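PvdO (Pseudomonas aeruginosa, PDB 5HHA) is a periplasmic, calcium-binding protein of the formylglycine-generating-enzyme family that probably acts as an oxidase in maturation of a chromophore. Local coordinates at residues A185-A190 / E256-S261. Numbering follows the deposited sequence.
With CA (calcium ion), chain C.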
# COMPACT_ATOMS: atom_id res chain seq x y z
N ALA A 185 13.71 0.65 -3.87
CA ALA A 185 12.35 0.95 -4.30
C ALA A 185 12.29 1.35 -5.74
O ALA A 185 13.21 1.93 -6.28
CB ALA A 185 11.79 2.08 -3.44
N ASN A 186 11.14 1.09 -6.35
CA ASN A 186 10.86 1.45 -7.72
C ASN A 186 10.12 2.78 -7.83
O ASN A 186 8.96 2.87 -7.44
CB ASN A 186 10.05 0.34 -8.40
CG ASN A 186 9.75 0.61 -9.85
OD1 ASN A 186 10.37 1.45 -10.48
ND2 ASN A 186 8.86 -0.17 -10.43
N THR A 187 10.83 3.81 -8.29
CA THR A 187 10.26 5.14 -8.43
C THR A 187 10.57 5.63 -9.83
O THR A 187 10.99 4.83 -10.67
CB THR A 187 10.74 6.13 -7.36
OG1 THR A 187 12.13 6.46 -7.55
CG2 THR A 187 10.49 5.55 -5.98
N TYR A 188 10.32 6.89 -10.14
CA TYR A 188 10.44 7.40 -11.51
C TYR A 188 11.75 7.02 -12.17
O TYR A 188 12.83 7.17 -11.62
CB TYR A 188 10.34 8.94 -11.51
CG TYR A 188 10.65 9.52 -12.86
CD1 TYR A 188 9.75 9.40 -13.90
CD2 TYR A 188 11.89 10.11 -13.13
CE1 TYR A 188 10.07 9.87 -15.17
CE2 TYR A 188 12.20 10.59 -14.39
CZ TYR A 188 11.29 10.47 -15.39
OH TYR A 188 11.64 10.95 -16.64
N GLY A 189 11.65 6.54 -13.39
CA GLY A 189 12.81 6.33 -14.23
C GLY A 189 13.46 4.98 -14.07
O GLY A 189 13.11 4.20 -13.23
N ALA A 190 14.47 4.76 -14.89
CA ALA A 190 15.06 3.45 -15.09
C ALA A 190 16.23 3.13 -14.18
O ALA A 190 16.78 2.00 -14.28
CB ALA A 190 15.50 3.33 -16.56
N GLU A 256 6.70 8.50 -10.02
CA GLU A 256 6.88 9.62 -9.12
C GLU A 256 8.28 9.67 -8.54
O GLU A 256 8.97 8.66 -8.42
CB GLU A 256 5.90 9.47 -7.95
CG GLU A 256 4.44 9.60 -8.34
CD GLU A 256 4.00 11.00 -8.58
OE1 GLU A 256 4.14 11.86 -7.66
OE2 GLU A 256 3.46 11.22 -9.70
N PRO A 257 8.72 10.88 -8.16
CA PRO A 257 10.06 11.02 -7.58
C PRO A 257 10.14 10.48 -6.15
O PRO A 257 9.11 10.44 -5.46
CB PRO A 257 10.30 12.52 -7.65
CG PRO A 257 8.91 13.12 -7.56
CD PRO A 257 8.03 12.17 -8.32
N PRO A 258 11.32 10.10 -5.68
CA PRO A 258 11.46 9.43 -4.37
C PRO A 258 11.22 10.34 -3.17
O PRO A 258 11.03 9.84 -2.08
CB PRO A 258 12.88 8.91 -4.39
CG PRO A 258 13.61 9.81 -5.36
CD PRO A 258 12.61 10.14 -6.42
N ILE A 259 11.14 11.65 -3.36
CA ILE A 259 10.80 12.55 -2.27
C ILE A 259 9.40 12.22 -1.73
O ILE A 259 9.09 12.52 -0.58
CB ILE A 259 10.90 14.04 -2.76
CG1 ILE A 259 10.96 15.03 -1.60
CG2 ILE A 259 9.81 14.37 -3.72
CD1 ILE A 259 12.21 14.96 -0.78
N PHE A 260 8.56 11.57 -2.55
CA PHE A 260 7.23 11.16 -2.09
C PHE A 260 7.18 9.71 -1.62
O PHE A 260 6.10 9.24 -1.25
CB PHE A 260 6.20 11.42 -3.19
CG PHE A 260 6.15 12.84 -3.64
CD1 PHE A 260 6.01 13.87 -2.74
CD2 PHE A 260 6.24 13.17 -4.98
CE1 PHE A 260 5.99 15.19 -3.16
CE2 PHE A 260 6.21 14.48 -5.40
CZ PHE A 260 6.07 15.50 -4.48
N SER A 261 8.33 9.04 -1.56
CA SER A 261 8.40 7.66 -1.10
C SER A 261 8.59 7.54 0.41
O SER A 261 8.55 6.43 0.95
CB SER A 261 9.55 6.94 -1.78
OG SER A 261 9.25 6.66 -3.14
CA CA C . 11.60 2.92 -11.89
O HOH W 1 9.54 3.64 -12.82
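Tyr-188 N donates a 2.8 Å hydrogen bond to Glu-256 O, and Thr-187 CB packs 3.3 Å from the same oxygen. Residues 185-190 belong to a calcium-binding loop of the formylglycine-generating-enzyme-like (FGE-sulfatase) domain, and the bond ties them to the loop between strands 247-251 and 266-269; the pair illustrates how a metal and a neighbouring loop can share one peptide. The N-H points almost straight at its acceptor (160°) but reaches it from above the carbonyl plane, 40° out of it. On the other side of that peptide unit, Thr-187 O binds calcium at 2.3 Å, so the peptide linking Thr-187 to Tyr-188 is held at both its polar atoms, which should limit its rotation. Asn-186 OD1 and Gly-189 O of the same loop and a water also bind the calcium, and Asp-192, through both carboxylate oxygens, and Tyr-194, through its O, complete the shell; Asn-186 ND2 is meanwhile bonded to Phe-196 O, which fixes the turn of the amide. Around this single hydrogen bond the remaining approaches are van der Waals contacts of carbon with oxygen, and the buried surface is small, 210 Å² over both sides. Thr-187 presents its two branches to different partners: with chi1 at 70°, OG1 sits between the backbone N and the carbonyl carbon and lies 3.9 Å from Pro-258 CD, the two side chains crossing at about a right angle. The Ser-261 hydroxyl is already engaged with His-214 O and Asn-252 ND2, and Thr-187 CG2 packs against Ser-261 OG at 3.3 Å.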